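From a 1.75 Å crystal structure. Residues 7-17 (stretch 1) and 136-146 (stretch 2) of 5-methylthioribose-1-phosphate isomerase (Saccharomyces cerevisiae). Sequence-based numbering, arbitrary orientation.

Stretch 1, residues 7-17: VFDRSEPENVS
Stretch 2 (136-146) LYNYVCELIDE

How are the two backbones laid against each other? Residues 136-146 are continuous helix, phi/psi close to -63/-43, while Val7 to Asp9 form a strand whose axis passes 11.5 Å from the helix axis at 136°, a crossing closer to antiparallel than to parallel. Chain direction therefore reverses across the contact: Arg10 CA lies 8.0 Å from Cys141 CA, and Pro13 CA lies 6.7 Å from Tyr137 CA. After the strand, Arg10 (-99/6) leads the chain into a type I turn from Glu12 to Asn15, closed by Asn15 N to Glu12 O at 2.9 Å. The chain then returns to pair with itself, Asp9 N to Ser17 O at 2.9 Å and Ser17 N to Asp9 O at 3.2 Å.

What holds Tyr137 in place? Its chi1 of 175° (t) and chi2 of 79° carry the ring from the helix into the bend of the loop, where its OH donates a hydrogen bond to Arg10 O at 2.8 Å. Pro13, with a C-gamma exo pucker, covers one face: its CB sits 3.8 Å from the centroid of the Tyr137 ring, 16° off the normal, a CH-pi contact. Val16 (chi1 -59°, m) meets the ring edge, its CG1 3.7 Å from Tyr137 CE1. The phenol thus combines a polar tip with an apolar flank.

How does Arg10 reach the helix? Its CA-to-CB bond points toward it, and chi values of 73° (p), 175° (t), 66° (p) and -173° bring the guanidinium alongside Cys141 to Asp145. Asp145 starts sideways, but chi1 of -69° (m) and chi2 of -12° bring its carboxylate nearer. The two groups meet in a forked salt bridge: Arg10 NH1 donates to Asp145 OD2 and Arg10 NH2 to Asp145 OD1, both at 2.9 Å. Cys141 SG lies over one guanidinium face, and Arg10 NH1 comes 3.6 Å from Cys141 CB.

Where does Phe8 find its apolar neighbours? Its CB points toward the helix, and chi1 of 172° (t) with chi2 of 34° extends the ring along Tyr137, Val140, Cys141 and Ile144, positions i, i+3, i+4 and i+7, which the helical repeat gathers on one side of the helix. Ile144 (-70°, m; 162°, t) comes closest, CD1 to Phe8 CD2 at 3.4 Å. Val140 CG2 is 4.1 Å from Phe8 CZ with chi1 at -55° (m). Cys141, chi1 -72° (m), sets SG at the ring edge, 4.1 Å from Phe8 CE2.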

# COMPACT_ATOMS: atom_id res chain seq x y z
N VAL A 7 2.72 -20.26 21.96
CA VAL A 7 2.24 -20.75 23.25
C VAL A 7 3.15 -21.90 23.66
O VAL A 7 3.09 -22.99 23.08
CB VAL A 7 0.78 -21.20 23.19
CG1 VAL A 7 0.31 -21.68 24.57
CG2 VAL A 7 -0.11 -20.02 22.72
N PHE A 8 3.95 -21.62 24.68
CA PHE A 8 5.02 -22.50 25.16
C PHE A 8 4.66 -22.98 26.56
O PHE A 8 4.75 -22.21 27.52
CB PHE A 8 6.34 -21.71 25.18
CG PHE A 8 7.48 -22.44 25.83
CD1 PHE A 8 7.60 -23.82 25.71
CD2 PHE A 8 8.45 -21.74 26.54
CE1 PHE A 8 8.66 -24.49 26.31
CE2 PHE A 8 9.51 -22.40 27.13
CZ PHE A 8 9.62 -23.78 27.02
N ASP A 9 4.23 -24.23 26.70
CA ASP A 9 3.97 -24.78 28.02
C ASP A 9 5.24 -25.45 28.52
O ASP A 9 5.62 -26.53 28.04
CB ASP A 9 2.83 -25.80 27.92
CG ASP A 9 2.45 -26.38 29.26
OD1 ASP A 9 3.13 -26.16 30.29
OD2 ASP A 9 1.44 -27.10 29.37
N ARG A 10 5.89 -24.80 29.48
CA ARG A 10 7.20 -25.22 29.96
C ARG A 10 7.08 -26.02 31.25
O ARG A 10 8.09 -26.38 31.87
CB ARG A 10 8.07 -23.98 30.17
CG ARG A 10 7.68 -23.16 31.40
CD ARG A 10 8.62 -21.99 31.68
NE ARG A 10 8.54 -20.98 30.62
CZ ARG A 10 9.35 -19.93 30.54
NH1 ARG A 10 10.30 -19.75 31.46
NH2 ARG A 10 9.21 -19.07 29.55
N SER A 11 5.85 -26.31 31.65
CA SER A 11 5.58 -26.80 33.00
C SER A 11 6.18 -28.18 33.26
O SER A 11 6.50 -28.52 34.40
CB SER A 11 4.08 -26.81 33.27
OG SER A 11 3.44 -27.82 32.52
N GLU A 12 6.33 -28.97 32.20
CA GLU A 12 7.11 -30.21 32.27
C GLU A 12 8.42 -29.99 31.51
O GLU A 12 8.45 -30.07 30.28
CB GLU A 12 6.34 -31.36 31.62
CG GLU A 12 5.13 -31.86 32.39
CD GLU A 12 4.32 -32.86 31.57
OE1 GLU A 12 4.90 -33.85 31.11
OE2 GLU A 12 3.10 -32.66 31.37
N PRO A 13 9.50 -29.68 32.21
CA PRO A 13 10.76 -29.35 31.52
C PRO A 13 11.22 -30.44 30.55
O PRO A 13 11.87 -30.12 29.55
CB PRO A 13 11.75 -29.16 32.67
CG PRO A 13 10.89 -28.77 33.83
CD PRO A 13 9.64 -29.59 33.68
N GLU A 14 10.89 -31.70 30.83
CA GLU A 14 11.31 -32.80 29.96
C GLU A 14 10.36 -33.12 28.81
O GLU A 14 10.65 -33.98 27.98
CB GLU A 14 11.60 -34.05 30.79
CG GLU A 14 13.00 -34.06 31.40
CD GLU A 14 13.29 -35.28 32.25
OE1 GLU A 14 13.16 -36.42 31.75
OE2 GLU A 14 13.65 -35.10 33.42
N ASN A 15 9.24 -32.41 28.75
CA ASN A 15 8.15 -32.76 27.84
C ASN A 15 7.37 -31.49 27.53
O ASN A 15 6.18 -31.40 27.83
CB ASN A 15 7.22 -33.77 28.52
CG ASN A 15 6.14 -34.32 27.60
OD1 ASN A 15 6.36 -34.51 26.40
ND2 ASN A 15 4.97 -34.58 28.17
N VAL A 16 8.03 -30.50 26.94
CA VAL A 16 7.36 -29.22 26.71
C VAL A 16 6.37 -29.35 25.57
O VAL A 16 6.50 -30.24 24.73
CB VAL A 16 8.35 -28.07 26.40
CG1 VAL A 16 9.35 -27.87 27.54
CG2 VAL A 16 9.07 -28.27 25.07
N SER A 17 5.38 -28.46 25.54
CA SER A 17 4.55 -28.37 24.34
C SER A 17 4.64 -26.97 23.76
O SER A 17 4.84 -25.98 24.47
CB SER A 17 3.11 -28.80 24.62
OG SER A 17 2.47 -27.83 25.43
N LEU A 136 19.32 -26.95 26.69
CA LEU A 136 18.51 -26.28 25.68
C LEU A 136 17.19 -25.77 26.27
O LEU A 136 16.74 -24.67 25.92
CB LEU A 136 18.25 -27.21 24.48
CG LEU A 136 17.42 -26.62 23.33
CD1 LEU A 136 18.07 -25.37 22.75
CD2 LEU A 136 17.18 -27.66 22.23
N TYR A 137 16.58 -26.57 27.15
CA TYR A 137 15.40 -26.11 27.87
C TYR A 137 15.72 -24.81 28.62
O TYR A 137 14.97 -23.83 28.54
CB TYR A 137 14.93 -27.15 28.90
CG TYR A 137 13.79 -26.65 29.77
CD1 TYR A 137 12.48 -26.65 29.29
CD2 TYR A 137 14.02 -26.20 31.07
CE1 TYR A 137 11.42 -26.19 30.09
CE2 TYR A 137 12.97 -25.75 31.86
CZ TYR A 137 11.69 -25.75 31.37
OH TYR A 137 10.65 -25.30 32.16
N ASN A 138 16.82 -24.82 29.36
CA ASN A 138 17.25 -23.60 30.06
C ASN A 138 17.45 -22.46 29.07
O ASN A 138 17.05 -21.32 29.34
CB ASN A 138 18.53 -23.85 30.87
CG ASN A 138 18.26 -24.71 32.09
OD1 ASN A 138 17.11 -24.93 32.46
ND2 ASN A 138 19.32 -25.21 32.71
N TYR A 139 18.06 -22.76 27.93
CA TYR A 139 18.36 -21.72 26.96
C TYR A 139 17.08 -21.07 26.43
O TYR A 139 16.96 -19.83 26.36
CB TYR A 139 19.19 -22.22 25.77
CG TYR A 139 19.25 -21.17 24.69
CD1 TYR A 139 20.07 -20.06 24.82
CD2 TYR A 139 18.46 -21.27 23.54
CE1 TYR A 139 20.11 -19.09 23.84
CE2 TYR A 139 18.50 -20.29 22.55
CZ TYR A 139 19.33 -19.20 22.71
OH TYR A 139 19.41 -18.21 21.77
N VAL A 140 16.12 -21.90 26.04
CA VAL A 140 14.89 -21.35 25.46
C VAL A 140 14.06 -20.56 26.48
O VAL A 140 13.47 -19.54 26.13
CB VAL A 140 14.05 -22.39 24.69
CG1 VAL A 140 14.90 -23.05 23.62
CG2 VAL A 140 13.43 -23.42 25.62
N CYS A 141 14.04 -21.02 27.73
CA CYS A 141 13.37 -20.27 28.78
C CYS A 141 14.00 -18.90 28.92
O CYS A 141 13.30 -17.89 29.06
CB CYS A 141 13.40 -21.02 30.11
SG CYS A 141 12.28 -22.45 30.10
N GLU A 142 15.33 -18.87 28.90
CA GLU A 142 16.06 -17.62 29.07
C GLU A 142 15.86 -16.69 27.88
O GLU A 142 15.62 -15.50 28.07
CB GLU A 142 17.54 -17.87 29.30
CG GLU A 142 17.82 -18.39 30.71
CD GLU A 142 19.13 -19.13 30.80
OE1 GLU A 142 20.05 -18.80 30.01
OE2 GLU A 142 19.24 -20.04 31.66
N LEU A 143 15.93 -17.25 26.67
CA LEU A 143 15.68 -16.49 25.44
C LEU A 143 14.31 -15.81 25.52
O LEU A 143 14.17 -14.60 25.26
CB LEU A 143 15.79 -17.41 24.21
CG LEU A 143 15.40 -16.80 22.85
CD1 LEU A 143 16.44 -15.79 22.38
CD2 LEU A 143 15.14 -17.89 21.80
N ILE A 144 13.30 -16.59 25.87
CA ILE A 144 11.93 -16.09 25.92
C ILE A 144 11.78 -15.09 27.08
O ILE A 144 11.23 -14.00 26.91
CB ILE A 144 10.93 -17.27 26.03
CG1 ILE A 144 10.89 -18.04 24.70
CG2 ILE A 144 9.53 -16.78 26.41
CD1 ILE A 144 10.29 -19.44 24.78
N ASP A 145 12.25 -15.45 28.27
CA ASP A 145 11.98 -14.58 29.41
C ASP A 145 12.73 -13.25 29.28
O ASP A 145 12.20 -12.19 29.64
CB ASP A 145 12.35 -15.27 30.72
CG ASP A 145 11.42 -16.42 31.04
OD1 ASP A 145 10.36 -16.56 30.39
OD2 ASP A 145 11.68 -17.25 31.95
N GLU A 146 13.95 -13.32 28.77
CA GLU A 146 14.70 -12.10 28.46
C GLU A 146 14.06 -11.29 27.33
O GLU A 146 14.06 -10.06 27.38
CB GLU A 146 16.17 -12.40 28.15
CG GLU A 146 16.95 -12.92 29.36
CD GLU A 146 18.37 -13.34 29.04
OE1 GLU A 146 18.90 -12.98 27.96
OE2 GLU A 146 18.99 -14.03 29.87